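Local coordinates for protein prolyl-tRNA synthetase (Giardia lamblia ATCC 50803, PDB 3IAL) that probably catalyses the ATP-dependent attachment of L-proline to tRNA(Pro), by way of the prolyl-adenylate bound in this structure, at residues E201-K205 with C280-H285; Y222-S226 with Q237-I241; S483-H489 with Y511-S517. One frame throughout, in Å; residues are numbered along the deposited sequence.

Contact 1. Residues E201-K205 with C280-H285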
loop_
_atom_site.group_PDB
_atom_site.type_symbol
_atom_site.label_atom_id
_atom_site.label_comp_id
_atom_site.label_asym_id
_atom_site.label_seq_id
_atom_site.Cartn_x
_atom_site.Cartn_y
_atom_site.Cartn_z
ATOM N N GLU B 201 11.805 -12.919 9.793
ATOM C CA GLU B 201 11.661 -11.480 10.033
ATOM C C GLU B 201 10.971 -11.123 11.360
ATOM O O GLU B 201 11.491 -10.295 12.111
ATOM C CB GLU B 201 10.965 -10.816 8.843
ATOM C CG GLU B 201 11.797 -10.890 7.544
ATOM C CD GLU B 201 13.081 -10.060 7.597
ATOM O OE1 GLU B 201 13.030 -8.886 8.005
ATOM O OE2 GLU B 201 14.143 -10.582 7.212
ATOM N N LEU B 202 9.837 -11.750 11.669
ATOM C CA LEU B 202 9.116 -11.436 12.913
ATOM C C LEU B 202 9.477 -12.341 14.077
ATOM O O LEU B 202 8.921 -12.195 15.159
ATOM C CB LEU B 202 7.599 -11.439 12.695
ATOM C CG LEU B 202 7.119 -10.400 11.688
ATOM C CD1 LEU B 202 5.621 -10.583 11.454
ATOM C CD2 LEU B 202 7.461 -8.974 12.146
ATOM N N CYS B 203 10.417 -13.259 13.858
ATOM C CA CYS B 203 10.999 -14.065 14.932
ATOM C C CYS B 203 10.019 -14.868 15.783
ATOM O O CYS B 203 10.250 -15.038 16.980
ATOM C CB CYS B 203 11.836 -13.171 15.853
ATOM S SG CYS B 203 13.104 -12.249 15.001
ATOM N N PHE B 204 8.938 -15.366 15.186
ATOM C CA PHE B 204 8.038 -16.293 15.895
ATOM C C PHE B 204 7.660 -17.504 15.035
ATOM O O PHE B 204 7.983 -17.567 13.851
ATOM C CB PHE B 204 6.798 -15.570 16.453
ATOM C CG PHE B 204 5.780 -15.181 15.409
ATOM C CD1 PHE B 204 4.811 -16.083 14.995
ATOM C CD2 PHE B 204 5.785 -13.903 14.854
ATOM C CE1 PHE B 204 3.864 -15.726 14.035
ATOM C CE2 PHE B 204 4.842 -13.540 13.886
ATOM C CZ PHE B 204 3.883 -14.449 13.481
ATOM N N LYS B 205 6.989 -18.461 15.659
ATOM C CA LYS B 205 6.690 -19.751 15.060
ATOM C C LYS B 205 5.199 -20.037 15.184
ATOM O O LYS B 205 4.554 -19.606 16.135
ATOM C CB LYS B 205 7.479 -20.837 15.806
ATOM C CG LYS B 205 7.500 -22.173 15.123
ATOM C CD LYS B 205 8.289 -23.183 15.914
ATOM C CE LYS B 205 8.072 -24.591 15.362
ATOM N NZ LYS B 205 8.855 -25.616 16.134
ATOM N N CYS B 280 0.391 -11.396 16.570
ATOM C CA CYS B 280 1.315 -12.443 17.044
ATOM C C CYS B 280 2.683 -11.885 17.447
ATOM O O CYS B 280 3.142 -12.109 18.560
ATOM C CB CYS B 280 1.510 -13.527 15.982
ATOM S SG CYS B 280 0.095 -14.618 15.747
ATOM N N ALA B 281 3.312 -11.153 16.537
ATOM C CA ALA B 281 4.635 -10.567 16.767
ATOM C C ALA B 281 4.662 -9.678 18.005
ATOM O O ALA B 281 5.615 -9.723 18.782
ATOM C CB ALA B 281 5.069 -9.772 15.562
ATOM N N LEU B 282 3.620 -8.868 18.191
ATOM C CA LEU B 282 3.586 -7.954 19.334
ATOM C C LEU B 282 3.372 -8.734 20.625
ATOM O O LEU B 282 4.017 -8.463 21.636
ATOM C CB LEU B 282 2.495 -6.898 19.172
ATOM C CG LEU B 282 2.595 -5.949 17.963
ATOM C CD1 LEU B 282 1.479 -4.936 18.052
ATOM C CD2 LEU B 282 3.946 -5.247 17.836
ATOM N N SER B 283 2.479 -9.716 20.566
ATOM C CA SER B 283 2.007 -10.413 21.755
ATOM C C SER B 283 3.060 -11.363 22.312
ATOM O O SER B 283 3.253 -11.449 23.530
ATOM C CB SER B 283 0.723 -11.184 21.438
ATOM O OG SER B 283 -0.358 -10.298 21.144
ATOM N N ILE B 284 3.734 -12.066 21.409
ATOM C CA ILE B 284 4.696 -13.087 21.783
ATOM C C ILE B 284 5.987 -12.482 22.337
ATOM O O ILE B 284 6.541 -12.988 23.314
ATOM C CB ILE B 284 5.014 -14.007 20.600
ATOM C CG1 ILE B 284 3.765 -14.817 20.226
ATOM C CG2 ILE B 284 6.179 -14.931 20.954
ATOM C CD1 ILE B 284 3.898 -15.663 18.976
ATOM N N HIS B 285 6.445 -11.395 21.725
ATOM C CA HIS B 285 7.688 -10.746 22.133
ATOM C C HIS B 285 7.514 -9.748 23.270
ATOM O O HIS B 285 8.476 -9.424 23.937
ATOM C CB HIS B 285 8.330 -10.036 20.937
ATOM C CG HIS B 285 8.658 -10.959 19.809
ATOM N ND1 HIS B 285 9.402 -12.106 19.990
ATOM C CD2 HIS B 285 8.356 -10.907 18.491
ATOM C CE1 HIS B 285 9.541 -12.720 18.833
ATOM N NE2 HIS B 285 8.910 -12.018 17.908
#

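Contact 2. Residues Y222-S226 with Q237-I241. With PR8 (5'-O-[(R)-hydroxy{[(2S)-pyrrolidin-2-ylcarbonyl]oxy}phosphoryl]adenosine), chain H.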
loop_
_atom_site.group_PDB
_atom_site.type_symbol
_atom_site.label_atom_id
_atom_site.label_comp_id
_atom_site.label_asym_id
_atom_site.label_seq_id
_atom_site.Cartn_x
_atom_site.Cartn_y
_atom_site.Cartn_z
ATOM N N TYR B 222 -9.177 -28.595 0.376
ATOM C CA TYR B 222 -8.561 -28.734 1.697
ATOM C C TYR B 222 -7.893 -27.425 2.085
ATOM O O TYR B 222 -7.649 -26.560 1.233
ATOM C CB TYR B 222 -7.570 -29.909 1.776
ATOM C CG TYR B 222 -6.362 -29.812 0.854
ATOM C CD1 TYR B 222 -6.413 -30.307 -0.445
ATOM C CD2 TYR B 222 -5.173 -29.244 1.290
ATOM C CE1 TYR B 222 -5.321 -30.226 -1.285
ATOM C CE2 TYR B 222 -4.064 -29.167 0.452
ATOM C CZ TYR B 222 -4.149 -29.656 -0.835
ATOM O OH TYR B 222 -3.065 -29.577 -1.681
ATOM N N SER B 223 -7.629 -27.285 3.381
ATOM C CA SER B 223 -7.123 -26.045 3.951
ATOM C C SER B 223 -5.946 -26.323 4.868
ATOM O O SER B 223 -5.990 -27.245 5.691
ATOM C CB SER B 223 -8.235 -25.325 4.721
ATOM O OG SER B 223 -9.158 -24.722 3.830
ATOM N N GLU B 224 -4.886 -25.545 4.683
ATOM C CA GLU B 224 -3.704 -25.596 5.520
ATOM C C GLU B 224 -3.557 -24.267 6.253
ATOM O O GLU B 224 -3.871 -23.209 5.698
ATOM C CB GLU B 224 -2.474 -25.865 4.669
ATOM C CG GLU B 224 -2.549 -27.174 3.916
ATOM C CD GLU B 224 -1.315 -27.449 3.081
ATOM O OE1 GLU B 224 -0.440 -26.567 2.987
ATOM O OE2 GLU B 224 -1.227 -28.554 2.507
ATOM N N VAL B 225 -3.082 -24.333 7.494
ATOM C CA VAL B 225 -3.081 -23.188 8.384
ATOM C C VAL B 225 -1.838 -23.131 9.262
ATOM O O VAL B 225 -1.159 -24.139 9.476
ATOM C CB VAL B 225 -4.317 -23.208 9.319
ATOM C CG1 VAL B 225 -5.593 -23.151 8.504
ATOM C CG2 VAL B 225 -4.300 -24.449 10.249
ATOM N N SER B 226 -1.558 -21.932 9.756
ATOM C CA SER B 226 -0.584 -21.713 10.807
ATOM C C SER B 226 -1.349 -21.268 12.047
ATOM O O SER B 226 -1.871 -20.147 12.100
ATOM C CB SER B 226 0.443 -20.659 10.399
ATOM O OG SER B 226 1.415 -20.491 11.426
ATOM N N GLN B 237 -5.384 -18.513 14.410
ATOM C CA GLN B 237 -5.130 -18.866 13.012
ATOM C C GLN B 237 -4.627 -17.626 12.302
ATOM O O GLN B 237 -5.358 -16.650 12.137
ATOM C CB GLN B 237 -6.372 -19.407 12.297
ATOM C CG GLN B 237 -6.094 -19.815 10.853
ATOM C CD GLN B 237 -7.335 -20.203 10.081
ATOM O OE1 GLN B 237 -8.169 -20.959 10.567
ATOM N NE2 GLN B 237 -7.454 -19.696 8.860
ATOM N N THR B 238 -3.379 -17.687 11.863
ATOM C CA THR B 238 -2.630 -16.512 11.417
ATOM C C THR B 238 -2.206 -16.609 9.949
ATOM O O THR B 238 -1.752 -15.632 9.362
ATOM C CB THR B 238 -1.415 -16.332 12.351
ATOM O OG1 THR B 238 -1.898 -16.199 13.697
ATOM C CG2 THR B 238 -0.566 -15.111 11.991
ATOM N N ALA B 239 -2.355 -17.789 9.357
ATOM C CA ALA B 239 -2.279 -17.934 7.909
ATOM C C ALA B 239 -3.328 -18.939 7.483
ATOM O O ALA B 239 -3.587 -19.904 8.196
ATOM C CB ALA B 239 -0.903 -18.399 7.479
ATOM N N GLY B 240 -3.933 -18.695 6.327
ATOM C CA GLY B 240 -4.829 -19.654 5.698
ATOM C C GLY B 240 -4.400 -19.866 4.268
ATOM O O GLY B 240 -4.350 -18.915 3.485
ATOM N N ILE B 241 -4.077 -21.110 3.934
ATOM C CA ILE B 241 -3.527 -21.462 2.630
ATOM C C ILE B 241 -4.349 -22.629 2.062
ATOM O O ILE B 241 -4.369 -23.715 2.638
ATOM C CB ILE B 241 -2.021 -21.817 2.776
ATOM C CG1 ILE B 241 -1.215 -20.540 3.017
ATOM C CG2 ILE B 241 -1.490 -22.554 1.557
ATOM C CD1 ILE B 241 0.241 -20.761 3.407
HETATM C C PR8 H . -9.156 -16.970 3.233
HETATM N N PR8 H . -9.603 -16.140 1.008
HETATM O O PR8 H . -9.966 -16.109 3.582
HETATM P P PR8 H . -8.794 -17.557 5.620
HETATM N N1 PR8 H . -9.904 -10.402 12.097
HETATM C C2 PR8 H . -8.617 -10.404 11.769
HETATM N N3 PR8 H . -8.095 -11.318 10.948
HETATM C C4 PR8 H . -8.850 -12.280 10.418
HETATM C C5 PR8 H . -10.201 -12.315 10.747
HETATM C C6 PR8 H . -10.724 -11.348 11.601
HETATM N N6 PR8 H . -12.019 -11.363 11.919
HETATM N N7 PR8 H . -10.738 -13.347 10.108
HETATM C C8 PR8 H . -9.772 -13.943 9.405
HETATM N N9 PR8 H . -8.611 -13.301 9.595
HETATM C CA PR8 H . -8.794 -17.118 1.755
HETATM C CB PR8 H . -7.338 -16.728 1.563
HETATM C CD PR8 H . -8.698 -15.400 0.135
HETATM C CG PR8 H . -7.404 -15.321 0.954
HETATM C "C1'" PR8 H . -7.307 -13.692 8.968
HETATM O O10 PR8 H . -8.540 -17.861 4.056
HETATM O O1P PR8 H . -10.174 -17.880 6.065
HETATM C "C2'" PR8 H . -6.767 -15.037 9.511
HETATM O "O2'" PR8 H . -5.344 -14.958 9.688
HETATM O O2P PR8 H . -7.724 -18.468 6.399
HETATM C "C3'" PR8 H . -7.028 -15.989 8.367
HETATM O "O3'" PR8 H . -6.127 -17.097 8.427
HETATM C "C4'" PR8 H . -6.640 -15.053 7.237
HETATM O "O4'" PR8 H . -7.467 -13.905 7.529
HETATM C "C5'" PR8 H . -6.979 -15.704 5.914
HETATM O "O5'" PR8 H . -8.355 -16.030 5.869
#

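Contact 3. Residues S483-H489 with Y511-S517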
loop_
_atom_site.group_PDB
_atom_site.type_symbol
_atom_site.label_atom_id
_atom_site.label_comp_id
_atom_site.label_asym_id
_atom_site.label_seq_id
_atom_site.Cartn_x
_atom_site.Cartn_y
_atom_site.Cartn_z
ATOM N N SER B 483 -13.817 -26.877 26.006
ATOM C CA SER B 483 -13.882 -25.777 25.034
ATOM C C SER B 483 -12.707 -25.736 24.050
ATOM O O SER B 483 -12.449 -24.705 23.429
ATOM C CB SER B 483 -14.031 -24.428 25.751
ATOM O OG SER B 483 -15.098 -24.479 26.674
ATOM N N ALA B 484 -12.010 -26.859 23.901
ATOM C CA ALA B 484 -10.923 -26.967 22.935
ATOM C C ALA B 484 -11.430 -27.697 21.710
ATOM O O ALA B 484 -12.331 -28.543 21.792
ATOM C CB ALA B 484 -9.735 -27.707 23.535
ATOM N N GLU B 485 -10.844 -27.382 20.569
ATOM C CA GLU B 485 -11.252 -28.018 19.332
ATOM C C GLU B 485 -10.095 -28.700 18.642
ATOM O O GLU B 485 -8.940 -28.294 18.780
ATOM C CB GLU B 485 -11.901 -27.004 18.403
ATOM C CG GLU B 485 -10.994 -25.902 17.915
ATOM C CD GLU B 485 -11.777 -24.811 17.215
ATOM O OE1 GLU B 485 -12.763 -24.322 17.810
ATOM O OE2 GLU B 485 -11.406 -24.451 16.076
ATOM N N ILE B 486 -10.413 -29.747 17.892
ATOM C CA ILE B 486 -9.417 -30.407 17.083
ATOM C C ILE B 486 -9.123 -29.485 15.900
ATOM O O ILE B 486 -10.007 -29.181 15.112
ATOM C CB ILE B 486 -9.878 -31.784 16.610
ATOM C CG1 ILE B 486 -10.147 -32.695 17.813
ATOM C CG2 ILE B 486 -8.829 -32.399 15.707
ATOM C CD1 ILE B 486 -10.692 -34.067 17.435
ATOM N N ARG B 487 -7.871 -29.044 15.809
ATOM C CA ARG B 487 -7.443 -28.079 14.809
ATOM C C ARG B 487 -6.997 -28.746 13.533
ATOM O O ARG B 487 -7.291 -28.261 12.439
ATOM C CB ARG B 487 -6.293 -27.240 15.365
ATOM C CG ARG B 487 -6.673 -26.460 16.602
ATOM C CD ARG B 487 -7.762 -25.431 16.322
ATOM N NE ARG B 487 -7.224 -24.212 15.744
ATOM C CZ ARG B 487 -7.923 -23.096 15.537
ATOM N NH1 ARG B 487 -9.212 -23.049 15.833
ATOM N NH2 ARG B 487 -7.329 -22.021 15.027
ATOM N N GLY B 488 -6.263 -29.843 13.671
ATOM C CA GLY B 488 -5.840 -30.634 12.519
ATOM C C GLY B 488 -4.590 -31.453 12.794
ATOM O O GLY B 488 -4.159 -31.606 13.945
ATOM N N HIS B 489 -4.013 -31.975 11.719
ATOM C CA HIS B 489 -2.785 -32.745 11.795
ATOM C C HIS B 489 -1.789 -32.227 10.765
ATOM O O HIS B 489 -2.161 -31.540 9.822
ATOM C CB HIS B 489 -3.079 -34.229 11.559
ATOM C CG HIS B 489 -3.317 -34.584 10.128
ATOM N ND1 HIS B 489 -4.485 -34.276 9.468
ATOM C CD2 HIS B 489 -2.529 -35.219 9.226
ATOM C CE1 HIS B 489 -4.408 -34.706 8.219
ATOM N NE2 HIS B 489 -3.230 -35.280 8.047
ATOM N N TYR B 511 -1.179 -37.702 14.113
ATOM C CA TYR B 511 -1.212 -36.956 15.373
ATOM C C TYR B 511 -2.076 -35.716 15.184
ATOM O O TYR B 511 -1.744 -34.829 14.395
ATOM C CB TYR B 511 0.189 -36.547 15.826
ATOM C CG TYR B 511 1.140 -37.705 15.945
ATOM C CD1 TYR B 511 1.129 -38.533 17.064
ATOM C CD2 TYR B 511 2.049 -37.983 14.930
ATOM C CE1 TYR B 511 2.001 -39.614 17.166
ATOM C CE2 TYR B 511 2.925 -39.047 15.023
ATOM C CZ TYR B 511 2.897 -39.861 16.137
ATOM O OH TYR B 511 3.771 -40.913 16.209
ATOM N N MET B 512 -3.196 -35.667 15.893
ATOM C CA MET B 512 -4.043 -34.490 15.871
ATOM C C MET B 512 -3.529 -33.494 16.895
ATOM O O MET B 512 -2.826 -33.867 17.847
ATOM C CB MET B 512 -5.505 -34.843 16.161
ATOM C CG MET B 512 -6.242 -35.419 14.974
ATOM S SD MET B 512 -6.289 -34.279 13.573
ATOM C CE MET B 512 -7.442 -35.121 12.495
ATOM N N TYR B 513 -3.872 -32.227 16.662
ATOM C CA TYR B 513 -3.595 -31.139 17.581
ATOM C C TYR B 513 -4.896 -30.476 17.989
ATOM O O TYR B 513 -5.696 -30.060 17.137
ATOM C CB TYR B 513 -2.701 -30.090 16.934
ATOM C CG TYR B 513 -1.283 -30.536 16.677
ATOM C CD1 TYR B 513 -0.249 -30.127 17.502
ATOM C CD2 TYR B 513 -0.977 -31.340 15.589
ATOM C CE1 TYR B 513 1.056 -30.514 17.261
ATOM C CE2 TYR B 513 0.323 -31.736 15.337
ATOM C CZ TYR B 513 1.338 -31.312 16.171
ATOM O OH TYR B 513 2.633 -31.705 15.934
ATOM N N CYS B 514 -5.082 -30.352 19.301
ATOM C CA CYS B 514 -6.283 -29.778 19.871
ATOM C C CYS B 514 -5.882 -28.511 20.622
ATOM O O CYS B 514 -4.797 -28.458 21.207
ATOM C CB CYS B 514 -6.926 -30.803 20.818
ATOM S SG CYS B 514 -7.994 -30.138 22.065
ATOM N N ALA B 515 -6.761 -27.511 20.615
ATOM C CA ALA B 515 -6.509 -26.248 21.311
ATOM C C ALA B 515 -7.758 -25.378 21.434
ATOM O O ALA B 515 -8.706 -25.512 20.658
ATOM C CB ALA B 515 -5.418 -25.453 20.601
ATOM N N LYS B 516 -7.735 -24.491 22.427
ATOM C CA LYS B 516 -8.671 -23.382 22.513
ATOM C C LYS B 516 -8.272 -22.350 21.478
ATOM O O LYS B 516 -7.099 -21.995 21.366
ATOM C CB LYS B 516 -8.613 -22.709 23.882
ATOM C CG LYS B 516 -9.428 -23.362 24.964
ATOM C CD LYS B 516 -9.744 -22.335 26.041
ATOM C CE LYS B 516 -10.550 -22.913 27.177
ATOM N NZ LYS B 516 -11.330 -21.837 27.867
ATOM N N SER B 517 -9.254 -21.848 20.745
ATOM C CA SER B 517 -9.014 -20.931 19.648
ATOM C C SER B 517 -9.555 -19.557 19.987
ATOM O O SER B 517 -10.466 -19.437 20.802
ATOM C CB SER B 517 -9.720 -21.456 18.400
ATOM O OG SER B 517 -9.492 -20.620 17.281
HETATM O O HOH W 1 -8.060 -18.718 15.731
#

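Contact 1. Residues E201-K205 with C280-H285
Within the class II catalytic core, L202, C203 and F204 lie in the loop between helix 180-201 and strand 207-211, against C280, A281, I284 and H285 of helix 276-285, which with strand 263-274 before it fits the strand-helix unit known as motif 3. The loop illustrates how a chain leaving a helix can be fixed by the side chains of another. C203, with positive phi, breaks the helical course and presents the carbonyls of L202 and C203 to the imidazole of H285. NE2 of H285 donates to L202 O at 2.8 Å, with an N-H...O angle of 163°, and the oxygen lies close to the imidazole plane, at the ring edge. Beside it, C203 O comes within 3.1 Å of H285 CE1; its line to NE2 is too poorly angled for a bond. F204 provides the apolar half. Its CG stands between the backbone N and the carbonyl carbon (chi1 74°), a torsion that brings the ring against helix 276-285. C280 CB sits over one face, displaced toward the rim, 3.6 Å from F204 CZ, in a CH-pi contact, while the C280 sulfur stands obliquely to the ring. I284 crosses F204 at about a right angle, its CD1 reaching F204 CB at 3.8 Å. A281 CB lies near both F204 CE2 (4.1 Å) and L202 CB (4.2 Å). F198 meets the F204 ring from helix 180-201, and V228 touches F204, C280 and I284 together. Because L202 O takes the N-H of H285, the carbonyl of a buried residue just past the helix end keeps a polar partner, and NE2 must carry the proton; the imidazole's rotation about its last bond is thereby restrained, and the side-chain contacts of F204 are hydrocarbon and sulfur.

Contact 2. Residues Y222-S226 with Q237-I241
Strands 222-226 and 237-241 run antiparallel, their axes 4.8 Å apart at closest and their directions 159° apart, with E224 facing I241 as a hydrogen-bonded pair and V225 facing G240 as a non-hydrogen-bonded one. The first pair is joined by two bonds, E224 N to I241 O at 2.8 Å and I241 N to E224 O at 2.7 Å. Further along, T238 N donates almost straight to S226 O at 2.9 Å, whereas S226 N reaches A239 O at a longer 3.3 Å. Side chains divide between the faces: those of E224, S226, A239 and I241 turn toward helix 180-201, where W191 holds E224 OE1, and S226 CB lies against A239 CB. On the face of V225, its CG1 presses on the amide carbon of Q237 from across, the two side chains crossing at about a right angle. These strands are the arms of a beta hairpin in the antiparallel sheet of the class II core, and its second strand floors the prolyl-adenylate pocket. Q237 works there from both backbone and side chain. Q237 O accepts the ribose O2' hydroxyl at 3.0 Å and also takes a bond from R276. With CG anti to the backbone N (chi1 -178°) and the chain extended, its amide reaches the ribose and the phosphate; Q237 NE2 donates to O3' and approaches O2P at 2.8 Å, while R211 bonds OE1, consistent with an amide turned to offer NE2 to the ligand. Beside the phosphate, G240, having no side chain, lets O2P come within 3.2 Å of its CA.

Contact 3. Residues S483-H489 with Y511-S517
Bends at chi2 (-63°) and chi3 (-81°) fold R487 back along its own strand, so that NH1 arrives 2.8 Å from S517 OG and 2.6 Å from E485 OE2. The second approach is a salt bridge, the nitrogen coming from above the carboxylate plane. A water donates to S517 OG and accepts a weak hydrogen bond from R487 NH2, and D227 of the catalytic core pairs with NE; the guanidinium thus pairs with two carboxylates, which would probably stabilise its charge. The two strands belong to the C-terminal domain of prolyl-tRNA synthetase and form an antiparallel pair broken by a classic beta bulge, in which R487 and G488 both face Y513. R487 N donates to Y513 O at 2.7 Å, and Y513 N gives its hydrogen to G488 O at 2.8 Å, an oxygen that also lies at the edge of the tyrosine ring. E485 and A515 bond each other in both directions, E485 N to A515 O at 2.8 Å. On the face of I486 and C514 the packing is apolar: A484 CB touches C514 SG tightly at 3.3 Å, and I486 CG2 meets M512 SD at 3.8 Å, those chains crossing at about a right angle. The methionine sulfur M512 SD also lies 3.4 Å from G488 C.

How the contacts relate
All three contacts are largely buried, but contact 1 lies nearest the chain centre and contact 3 farthest out, with S483 exposed. Contacts 1 and 2 belong to the catalytic core and touch where C280 SG meets T238 OG1, so helix 276-285 backs the hairpin that holds the adenylate. Contact 3 joins strands of the C-terminal domain, yet it reaches the same hairpin: R487 NH2 packs on Q237 CB, and R211 binds both Q237 OE1 and R487 O. Chemistry follows place. Helix and loop meet through one imidazole bond and hydrocarbon; the hairpin uses backbone bonds and turns polar groups to a ligand; the strands farthest from the chain centre add a charged cluster beside their bulge.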